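Local coordinates for protein putative LacI-family transcriptional regulator (Bacteroides fragilis, PDB 3GBV) that probably regulates transcription as a LacI-family DNA-binding regulator, with a periplasmic-binding-protein-like domain that probably senses a small-molecule effector, at residues Leu128-Arg142 and Phe194-Asn208. Sequence-based numbering, arbitrary orientation.
Sequences LMLLAVNDREIVIFR and FFREHPDVKHGITFN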
ATOM      1  N   LEU A 128      -1.880 -15.797  -4.275  1.00 26.39           N
ATOM      2  CA  LEU A 128      -1.180 -16.897  -4.924  1.00 26.17           C
ATOM      3  C   LEU A 128      -2.124 -17.678  -5.838  1.00 26.78           C
ATOM      4  O   LEU A 128      -1.744 -18.096  -6.938  1.00 24.80           O
ATOM      5  CB  LEU A 128      -0.587 -17.855  -3.895  1.00 24.73           C
ATOM      6  CG  LEU A 128       0.190 -19.015  -4.528  1.00 25.70           C
ATOM      7  CD1 LEU A 128       1.524 -18.495  -5.035  1.00 24.15           C
ATOM      8  CD2 LEU A 128       0.403 -20.126  -3.516  1.00 26.24           C
HETATM    9  N   MSE A 129      -3.354 -17.870  -5.379  1.00 26.38           N
HETATM   10  CA  MSE A 129      -4.345 -18.615  -6.149  1.00 28.86           C
HETATM   11  C   MSE A 129      -4.860 -17.874  -7.378  1.00 30.18           C
HETATM   12  O   MSE A 129      -5.451 -18.482  -8.266  1.00 30.53           O
HETATM   13  CB  MSE A 129      -5.510 -19.012  -5.243  1.00 29.08           C
HETATM   14  CG  MSE A 129      -5.097 -20.030  -4.210  1.00 27.79           C
HETATM   15 SE   MSE A 129      -4.336 -21.602  -5.160  1.00 51.46          SE
HETATM   16  CE  MSE A 129      -2.439 -21.472  -4.921  1.00 20.35           C
ATOM     17  N   LEU A 130      -4.657 -16.560  -7.406  1.00 32.61           N
ATOM     18  CA  LEU A 130      -5.058 -15.727  -8.541  1.00 35.02           C
ATOM     19  C   LEU A 130      -4.039 -16.048  -9.637  1.00 36.14           C
ATOM     20  O   LEU A 130      -4.327 -15.984 -10.832  1.00 35.39           O
ATOM     21  CB  LEU A 130      -4.950 -14.236  -8.182  1.00 35.07           C
ATOM     22  CG  LEU A 130      -5.094 -13.247  -9.356  1.00 38.23           C
ATOM     23  CD1 LEU A 130      -6.557 -13.176  -9.777  1.00 38.79           C
ATOM     24  CD2 LEU A 130      -4.592 -11.853  -8.958  1.00 37.23           C
ATOM     25  N   LEU A 131      -2.840 -16.391  -9.177  1.00 36.96           N
ATOM     26  CA  LEU A 131      -1.692 -16.733 -10.005  1.00 38.37           C
ATOM     27  C   LEU A 131      -1.716 -18.205 -10.435  1.00 40.74           C
ATOM     28  O   LEU A 131      -1.432 -18.531 -11.588  1.00 39.98           O
ATOM     29  CB  LEU A 131      -0.424 -16.480  -9.191  1.00 37.31           C
ATOM     30  CG  LEU A 131       0.759 -15.677  -9.708  1.00 36.81           C
ATOM     31  CD1 LEU A 131       0.334 -14.285 -10.101  1.00 35.19           C
ATOM     32  CD2 LEU A 131       1.799 -15.615  -8.611  1.00 35.81           C
ATOM     33  N   ALA A 132      -2.058 -19.087  -9.495  1.00 42.95           N
ATOM     34  CA  ALA A 132      -2.079 -20.527  -9.743  1.00 45.06           C
ATOM     35  C   ALA A 132      -3.465 -21.120  -9.925  1.00 47.49           C
ATOM     36  O   ALA A 132      -3.694 -22.284  -9.589  1.00 48.50           O
ATOM     37  CB  ALA A 132      -1.373 -21.243  -8.612  1.00 43.87           C
ATOM     38  N   VAL A 133      -4.374 -20.328 -10.476  1.00 49.60           N
ATOM     39  CA  VAL A 133      -5.750 -20.751 -10.696  1.00 53.43           C
ATOM     40  C   VAL A 133      -5.925 -22.258 -10.875  1.00 54.98           C
ATOM     41  O   VAL A 133      -6.462 -22.939  -9.994  1.00 56.02           O
ATOM     42  CB  VAL A 133      -6.348 -20.059 -11.929  1.00 54.30           C
ATOM     43  CG1 VAL A 133      -7.839 -19.816 -11.708  1.00 54.61           C
ATOM     44  CG2 VAL A 133      -5.608 -18.755 -12.208  1.00 55.14           C
ATOM     45  N   ASN A 134      -5.468 -22.777 -12.009  1.00 56.02           N
ATOM     46  CA  ASN A 134      -5.600 -24.200 -12.299  1.00 57.75           C
ATOM     47  C   ASN A 134      -4.298 -24.971 -12.104  1.00 57.96           C
ATOM     48  O   ASN A 134      -3.755 -25.546 -13.047  1.00 58.87           O
ATOM     49  CB  ASN A 134      -6.112 -24.390 -13.729  1.00 58.63           C
ATOM     50  CG  ASN A 134      -7.443 -23.695 -13.968  1.00 59.64           C
ATOM     51  OD1 ASN A 134      -8.448 -23.998 -13.314  1.00 59.84           O
ATOM     52  ND2 ASN A 134      -7.456 -22.752 -14.906  1.00 59.36           N
ATOM     53  N   ASP A 135      -3.813 -24.984 -10.866  1.00 57.40           N
ATOM     54  CA  ASP A 135      -2.577 -25.673 -10.502  1.00 56.33           C
ATOM     55  C   ASP A 135      -2.877 -26.794  -9.512  1.00 54.45           C
ATOM     56  O   ASP A 135      -3.559 -26.586  -8.510  1.00 53.97           O
ATOM     57  CB  ASP A 135      -1.601 -24.679  -9.869  1.00 58.62           C
ATOM     58  CG  ASP A 135      -0.443 -24.336 -10.779  1.00 59.32           C
ATOM     59  OD1 ASP A 135       0.526 -25.123 -10.829  1.00 62.53           O
ATOM     60  OD2 ASP A 135      -0.506 -23.287 -11.450  1.00 58.33           O
ATOM     61  N   ARG A 136      -2.357 -27.981  -9.787  1.00 51.92           N
ATOM     62  CA  ARG A 136      -2.600 -29.115  -8.912  1.00 50.20           C
ATOM     63  C   ARG A 136      -1.797 -29.017  -7.614  1.00 47.87           C
ATOM     64  O   ARG A 136      -2.205 -29.548  -6.575  1.00 46.72           O
ATOM     65  CB  ARG A 136      -2.272 -30.416  -9.652  1.00 51.71           C
ATOM     66  CG  ARG A 136      -3.156 -30.685 -10.877  1.00 54.71           C
ATOM     67  CD  ARG A 136      -4.545 -31.214 -10.502  1.00 57.07           C
ATOM     68  NE  ARG A 136      -5.393 -30.232  -9.816  1.00 60.14           N
ATOM     69  CZ  ARG A 136      -6.138 -29.303 -10.420  1.00 59.74           C
ATOM     70  NH1 ARG A 136      -6.158 -29.204 -11.743  1.00 59.99           N
ATOM     71  NH2 ARG A 136      -6.875 -28.471  -9.694  1.00 59.46           N
ATOM     72  N   GLU A 137      -0.661 -28.332  -7.669  1.00 44.45           N
ATOM     73  CA  GLU A 137       0.174 -28.186  -6.485  1.00 42.96           C
ATOM     74  C   GLU A 137       0.857 -26.836  -6.428  1.00 39.76           C
ATOM     75  O   GLU A 137       1.019 -26.161  -7.440  1.00 39.72           O
ATOM     76  CB  GLU A 137       1.273 -29.253  -6.456  1.00 44.84           C
ATOM     77  CG  GLU A 137       0.805 -30.684  -6.476  1.00 47.13           C
ATOM     78  CD  GLU A 137       1.967 -31.656  -6.567  1.00 48.55           C
ATOM     79  OE1 GLU A 137       2.679 -31.639  -7.593  1.00 49.13           O
ATOM     80  OE2 GLU A 137       2.177 -32.433  -5.612  1.00 48.71           O
ATOM     81  N   ILE A 138       1.264 -26.460  -5.224  1.00 36.56           N
ATOM     82  CA  ILE A 138       1.994 -25.221  -4.995  1.00 34.71           C
ATOM     83  C   ILE A 138       2.973 -25.577  -3.895  1.00 33.51           C
ATOM     84  O   ILE A 138       2.837 -26.625  -3.251  1.00 33.29           O
ATOM     85  CB  ILE A 138       1.058 -24.058  -4.557  1.00 35.27           C
ATOM     86  CG1 ILE A 138       0.273 -24.429  -3.293  1.00 34.99           C
ATOM     87  CG2 ILE A 138       0.093 -23.726  -5.682  1.00 34.88           C
ATOM     88  CD1 ILE A 138       1.011 -24.156  -1.990  1.00 33.82           C
ATOM     89  N   VAL A 139       3.973 -24.740  -3.674  1.00 31.65           N
ATOM     90  CA  VAL A 139       4.940 -25.058  -2.641  1.00 30.47           C
ATOM     91  C   VAL A 139       5.289 -23.884  -1.752  1.00 29.92           C
ATOM     92  O   VAL A 139       5.375 -22.744  -2.205  1.00 30.43           O
ATOM     93  CB  VAL A 139       6.240 -25.622  -3.253  1.00 29.53           C
ATOM     94  CG1 VAL A 139       6.834 -24.615  -4.228  1.00 29.53           C
ATOM     95  CG2 VAL A 139       7.235 -25.966  -2.148  1.00 28.66           C
ATOM     96  N   ILE A 140       5.473 -24.184  -0.475  1.00 29.76           N
ATOM     97  CA  ILE A 140       5.867 -23.195   0.511  1.00 29.24           C
ATOM     98  C   ILE A 140       7.371 -23.362   0.685  1.00 29.97           C
ATOM     99  O   ILE A 140       7.847 -24.477   0.899  1.00 29.26           O
ATOM    100  CB  ILE A 140       5.220 -23.459   1.883  1.00 29.05           C
ATOM    101  CG1 ILE A 140       3.701 -23.314   1.791  1.00 26.94           C
ATOM    102  CG2 ILE A 140       5.818 -22.509   2.917  1.00 27.58           C
ATOM    103  CD1 ILE A 140       2.978 -23.767   3.027  1.00 29.10           C
ATOM    104  N   PHE A 141       8.112 -22.262   0.591  1.00 29.78           N
ATOM    105  CA  PHE A 141       9.557 -22.291   0.763  1.00 30.62           C
ATOM    106  C   PHE A 141       9.910 -21.763   2.151  1.00 31.77           C
ATOM    107  O   PHE A 141       9.437 -20.692   2.561  1.00 31.73           O
ATOM    108  CB  PHE A 141      10.241 -21.410  -0.284  1.00 30.31           C
ATOM    109  CG  PHE A 141      10.150 -21.941  -1.683  1.00 32.51           C
ATOM    110  CD1 PHE A 141      10.964 -22.999  -2.097  1.00 33.56           C
ATOM    111  CD2 PHE A 141       9.250 -21.390  -2.591  1.00 32.32           C
ATOM    112  CE1 PHE A 141      10.882 -23.501  -3.400  1.00 32.07           C
ATOM    113  CE2 PHE A 141       9.159 -21.882  -3.894  1.00 30.85           C
ATOM    114  CZ  PHE A 141       9.976 -22.939  -4.299  1.00 31.77           C
ATOM    115  N   ARG A 142      10.739 -22.512   2.871  1.00 30.57           N
ATOM    116  CA  ARG A 142      11.171 -22.104   4.198  1.00 33.00           C
ATOM    117  C   ARG A 142      12.671 -22.204   4.296  1.00 33.72           C
ATOM    118  O   ARG A 142      13.330 -22.809   3.447  1.00 32.64           O
ATOM    119  CB  ARG A 142      10.604 -23.003   5.299  1.00 32.77           C
ATOM    120  CG  ARG A 142       9.109 -23.123   5.372  1.00 34.79           C
ATOM    121  CD  ARG A 142       8.731 -23.734   6.715  1.00 36.60           C
ATOM    122  NE  ARG A 142       7.370 -24.249   6.723  1.00 36.70           N
ATOM    123  CZ  ARG A 142       7.049 -25.494   6.394  1.00 39.63           C
ATOM    124  NH1 ARG A 142       7.997 -26.354   6.040  1.00 38.62           N
ATOM    125  NH2 ARG A 142       5.780 -25.880   6.401  1.00 41.30           N
ATOM    126  N   PHE A 194      14.449 -30.614  -5.531  1.00 45.16           N
ATOM    127  CA  PHE A 194      13.017 -30.330  -5.494  1.00 44.37           C
ATOM    128  C   PHE A 194      12.410 -30.171  -6.881  1.00 43.63           C
ATOM    129  O   PHE A 194      11.425 -30.826  -7.213  1.00 44.03           O
ATOM    130  CB  PHE A 194      12.732 -29.057  -4.681  1.00 42.85           C
ATOM    131  CG  PHE A 194      11.290 -28.622  -4.733  1.00 40.88           C
ATOM    132  CD1 PHE A 194      10.331 -29.260  -3.954  1.00 40.50           C
ATOM    133  CD2 PHE A 194      10.881 -27.621  -5.613  1.00 39.09           C
ATOM    134  CE1 PHE A 194       8.983 -28.913  -4.055  1.00 40.79           C
ATOM    135  CE2 PHE A 194       9.535 -27.266  -5.722  1.00 39.66           C
ATOM    136  CZ  PHE A 194       8.584 -27.914  -4.943  1.00 39.76           C
ATOM    137  N   PHE A 195      12.992 -29.296  -7.691  1.00 44.26           N
ATOM    138  CA  PHE A 195      12.462 -29.065  -9.027  1.00 45.51           C
ATOM    139  C   PHE A 195      12.634 -30.280  -9.922  1.00 47.26           C
ATOM    140  O   PHE A 195      11.927 -30.432 -10.920  1.00 47.41           O
ATOM    141  CB  PHE A 195      13.120 -27.836  -9.644  1.00 44.35           C
ATOM    142  CG  PHE A 195      12.561 -26.541  -9.132  1.00 43.21           C
ATOM    143  CD1 PHE A 195      13.393 -25.577  -8.576  1.00 43.18           C
ATOM    144  CD2 PHE A 195      11.193 -26.288  -9.204  1.00 44.00           C
ATOM    145  CE1 PHE A 195      12.869 -24.376  -8.094  1.00 42.96           C
ATOM    146  CE2 PHE A 195      10.660 -25.089  -8.725  1.00 43.35           C
ATOM    147  CZ  PHE A 195      11.501 -24.132  -8.171  1.00 42.38           C
ATOM    148  N   ARG A 196      13.570 -31.149  -9.551  1.00 48.73           N
ATOM    149  CA  ARG A 196      13.823 -32.370 -10.303  1.00 50.08           C
ATOM    150  C   ARG A 196      12.704 -33.350 -10.001  1.00 50.77           C
ATOM    151  O   ARG A 196      12.085 -33.908 -10.906  1.00 50.71           O
ATOM    152  CB  ARG A 196      15.159 -32.980  -9.886  1.00 50.74           C
ATOM    153  CG  ARG A 196      15.409 -34.375 -10.435  1.00 50.86           C
ATOM    154  CD  ARG A 196      16.804 -34.850 -10.073  1.00 51.12           C
ATOM    155  NE  ARG A 196      17.820 -33.934 -10.581  1.00 51.63           N
ATOM    156  CZ  ARG A 196      18.677 -33.261  -9.819  1.00 51.18           C
ATOM    157  NH1 ARG A 196      18.650 -33.403  -8.498  1.00 51.38           N
ATOM    158  NH2 ARG A 196      19.551 -32.435 -10.378  1.00 50.07           N
ATOM    159  N   GLU A 197      12.445 -33.538  -8.712  1.00 51.33           N
ATOM    160  CA  GLU A 197      11.405 -34.446  -8.256  1.00 51.77           C
ATOM    161  C   GLU A 197      10.008 -33.850  -8.463  1.00 51.11           C
ATOM    162  O   GLU A 197       9.006 -34.568  -8.482  1.00 51.12           O
ATOM    163  CB  GLU A 197      11.634 -34.784  -6.777  1.00 53.92           C
ATOM    164  CG  GLU A 197      10.817 -35.963  -6.279  1.00 57.28           C
ATOM    165  CD  GLU A 197      10.745 -37.087  -7.302  1.00 60.17           C
ATOM    166  OE1 GLU A 197      11.809 -37.531  -7.796  1.00 61.12           O
ATOM    167  OE2 GLU A 197       9.615 -37.524  -7.613  1.00 61.78           O
ATOM    168  N   HIS A 198       9.945 -32.535  -8.631  1.00 50.16           N
ATOM    169  CA  HIS A 198       8.667 -31.860  -8.838  1.00 49.65           C
ATOM    170  C   HIS A 198       8.756 -30.911 -10.023  1.00 49.85           C
ATOM    171  O   HIS A 198       8.584 -29.706  -9.870  1.00 50.58           O
ATOM    172  CB  HIS A 198       8.284 -31.086  -7.579  1.00 47.35           C
ATOM    173  CG  HIS A 198       8.130 -31.951  -6.368  1.00 45.37           C
ATOM    174  ND1 HIS A 198       7.060 -32.805  -6.196  1.00 43.56           N
ATOM    175  CD2 HIS A 198       8.924 -32.115  -5.284  1.00 42.99           C
ATOM    176  CE1 HIS A 198       7.204 -33.457  -5.056  1.00 42.91           C
ATOM    177  NE2 HIS A 198       8.325 -33.058  -4.484  1.00 41.81           N
ATOM    178  N   PRO A 199       9.008 -31.447 -11.226  1.00 49.64           N
ATOM    179  CA  PRO A 199       9.127 -30.652 -12.453  1.00 49.69           C
ATOM    180  C   PRO A 199       7.875 -29.876 -12.835  1.00 48.65           C
ATOM    181  O   PRO A 199       7.957 -28.874 -13.537  1.00 49.47           O
ATOM    182  CB  PRO A 199       9.491 -31.700 -13.504  1.00 49.56           C
ATOM    183  CG  PRO A 199       8.738 -32.901 -13.028  1.00 49.72           C
ATOM    184  CD  PRO A 199       9.037 -32.888 -11.542  1.00 50.28           C
ATOM    185  N   ASP A 200       6.725 -30.340 -12.360  1.00 48.43           N
ATOM    186  CA  ASP A 200       5.446 -29.716 -12.678  1.00 48.61           C
ATOM    187  C   ASP A 200       5.039 -28.496 -11.847  1.00 47.57           C
ATOM    188  O   ASP A 200       4.325 -27.627 -12.346  1.00 47.28           O
ATOM    189  CB  ASP A 200       4.339 -30.773 -12.608  1.00 49.44           C
ATOM    190  CG  ASP A 200       4.287 -31.647 -13.850  1.00 52.83           C
ATOM    191  OD1 ASP A 200       5.334 -31.825 -14.512  1.00 53.81           O
ATOM    192  OD2 ASP A 200       3.192 -32.166 -14.162  1.00 53.22           O
ATOM    193  N   VAL A 201       5.471 -28.426 -10.590  1.00 45.55           N
ATOM    194  CA  VAL A 201       5.117 -27.291  -9.736  1.00 45.26           C
ATOM    195  C   VAL A 201       5.500 -25.968 -10.419  1.00 44.48           C
ATOM    196  O   VAL A 201       6.640 -25.788 -10.850  1.00 44.41           O
ATOM    197  CB  VAL A 201       5.812 -27.404  -8.348  1.00 44.91           C
ATOM    198  CG1 VAL A 201       7.314 -27.392  -8.512  1.00 46.97           C
ATOM    199  CG2 VAL A 201       5.371 -26.266  -7.436  1.00 44.66           C
ATOM    200  N   LYS A 202       4.542 -25.047 -10.520  1.00 43.59           N
ATOM    201  CA  LYS A 202       4.788 -23.764 -11.183  1.00 42.54           C
ATOM    202  C   LYS A 202       4.650 -22.514 -10.306  1.00 40.62           C
ATOM    203  O   LYS A 202       5.102 -21.430 -10.689  1.00 39.23           O
ATOM    204  CB  LYS A 202       3.864 -23.635 -12.398  1.00 43.72           C
ATOM    205  CG  LYS A 202       3.999 -24.795 -13.377  1.00 46.66           C
ATOM    206  CD  LYS A 202       2.882 -24.829 -14.407  1.00 46.92           C
ATOM    207  CE  LYS A 202       3.175 -23.936 -15.592  1.00 50.77           C
ATOM    208  NZ  LYS A 202       3.412 -22.521 -15.189  1.00 52.56           N
ATOM    209  N   HIS A 203       4.031 -22.653  -9.138  1.00 38.55           N
ATOM    210  CA  HIS A 203       3.867 -21.509  -8.250  1.00 36.32           C
ATOM    211  C   HIS A 203       4.288 -21.796  -6.812  1.00 34.30           C
ATOM    212  O   HIS A 203       4.068 -22.896  -6.302  1.00 32.61           O
ATOM    213  CB  HIS A 203       2.422 -21.019  -8.302  1.00 36.18           C
ATOM    214  CG  HIS A 203       2.037 -20.463  -9.635  1.00 37.15           C
ATOM    215  ND1 HIS A 203       1.202 -21.129 -10.508  1.00 37.11           N
ATOM    216  CD2 HIS A 203       2.413 -19.326 -10.266  1.00 36.93           C
ATOM    217  CE1 HIS A 203       1.081 -20.423 -11.619  1.00 37.41           C
ATOM    218  NE2 HIS A 203       1.807 -19.326 -11.499  1.00 37.31           N
ATOM    219  N   GLY A 204       4.896 -20.802  -6.168  1.00 31.98           N
ATOM    220  CA  GLY A 204       5.352 -20.980  -4.799  1.00 29.37           C
ATOM    221  C   GLY A 204       5.263 -19.728  -3.949  1.00 28.12           C
ATOM    222  O   GLY A 204       4.940 -18.654  -4.447  1.00 27.83           O
ATOM    223  N   ILE A 205       5.573 -19.870  -2.663  1.00 25.92           N
ATOM    224  CA  ILE A 205       5.504 -18.760  -1.728  1.00 24.06           C
ATOM    225  C   ILE A 205       6.398 -19.011  -0.520  1.00 23.97           C
ATOM    226  O   ILE A 205       6.635 -20.159  -0.149  1.00 23.82           O
ATOM    227  CB  ILE A 205       4.038 -18.559  -1.233  1.00 24.06           C
ATOM    228  CG1 ILE A 205       3.951 -17.394  -0.247  1.00 23.80           C
ATOM    229  CG2 ILE A 205       3.533 -19.840  -0.551  1.00 21.62           C
ATOM    230  CD1 ILE A 205       2.522 -17.031   0.116  1.00 24.72           C
ATOM    231  N   THR A 206       6.911 -17.932   0.069  1.00 21.97           N
ATOM    232  CA  THR A 206       7.730 -18.009   1.270  1.00 21.69           C
ATOM    233  C   THR A 206       7.200 -16.960   2.257  1.00 22.43           C
ATOM    234  O   THR A 206       6.674 -15.923   1.844  1.00 20.41           O
ATOM    235  CB  THR A 206       9.223 -17.722   0.988  1.00 21.55           C
ATOM    236  OG1 THR A 206       9.981 -18.010   2.170  1.00 21.27           O
ATOM    237  CG2 THR A 206       9.443 -16.263   0.618  1.00 17.76           C
ATOM    238  N   PHE A 207       7.337 -17.219   3.552  1.00 22.99           N
ATOM    239  CA  PHE A 207       6.846 -16.276   4.554  1.00 23.81           C
ATOM    240  C   PHE A 207       7.954 -15.547   5.280  1.00 25.12           C
ATOM    241  O   PHE A 207       7.689 -14.722   6.149  1.00 24.18           O
ATOM    242  CB  PHE A 207       5.933 -16.993   5.553  1.00 23.18           C
ATOM    243  CG  PHE A 207       4.726 -17.587   4.916  1.00 23.22           C
ATOM    244  CD1 PHE A 207       3.734 -16.769   4.387  1.00 22.75           C
ATOM    245  CD2 PHE A 207       4.607 -18.966   4.778  1.00 23.08           C
ATOM    246  CE1 PHE A 207       2.640 -17.320   3.719  1.00 25.04           C
ATOM    247  CE2 PHE A 207       3.523 -19.526   4.115  1.00 24.51           C
ATOM    248  CZ  PHE A 207       2.534 -18.705   3.582  1.00 23.22           C
ATOM    249  N   ASN A 208       9.199 -15.864   4.944  1.00 25.98           N
ATOM    250  CA  ASN A 208      10.307 -15.157   5.562  1.00 26.58           C
ATOM    251  C   ASN A 208      10.579 -14.041   4.568  1.00 27.05           C
ATOM    252  O   ASN A 208       9.871 -13.941   3.569  1.00 25.32           O
ATOM    253  CB  ASN A 208      11.524 -16.075   5.774  1.00 26.33           C
ATOM    254  CG  ASN A 208      11.983 -16.773   4.504  1.00 26.95           C
ATOM    255  OD1 ASN A 208      12.392 -16.132   3.533  1.00 24.46           O
ATOM    256  ND2 ASN A 208      11.932 -18.102   4.517  1.00 26.99           N
TER
HETATM  257  O   HOH W   1       8.183 -19.617   4.723  1.00 21.61           O
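With chi1 of H203 at -66°, its CG stands anti to the carbonyl carbon and the imidazole reaches the turn after helix 117-131, where ND1 donates to D135 OD2 at 2.9 Å. The acceptor lies in the ring plane, but the nitrogen meets the carboxylate from above its plane, the two planes being 80° apart, and the bond is bent. L131 C and A132 N cover one face of the imidazole, A132 CB sits 3.2 Å from H203 ND1, and L131 CG approaches H203 CD2; one bent bond and this packing restrict how the ring can turn. On T206, OG1 anti to the backbone N (chi1 -172°) donates to F141 O, 2.8 Å away and well above the carbonyl plane. That oxygen also accepts from a water that itself accepts from F207 N.

Between these side-chain bonds, strands 137-144 and 203-206 run parallel, joined by V139 N to H203 O, I205 N to V139 O (2.9 Å) and F141 N to I205 O (2.7 Å). They are neighbours in the mixed sheet of one lobe of the periplasmic-binding-protein fold common to LacI-type regulators, with helices on both faces. V139 and F141 point to the side of helix 187-197: the V139 and F194 side chains meet from opposite sides, CG2 of V139 3.7 Å from CZ of F194, V139 CG1 meets V201 CG2, and F141 CZ nears F195 CZ. G204 presents no side chain here, and F141 CE2 comes within 4.0 Å of G204 CA. On the other face I140 and I205 run alongside each other in the same direction; I140 CG2 touches F207 CE2 at 3.9 Å, while L128, from helix 117-131, brings CD2 toward I205 CG2. Strand 173-180 flanks 137-144 on its far edge, bonding to the I138 and I140 backbones.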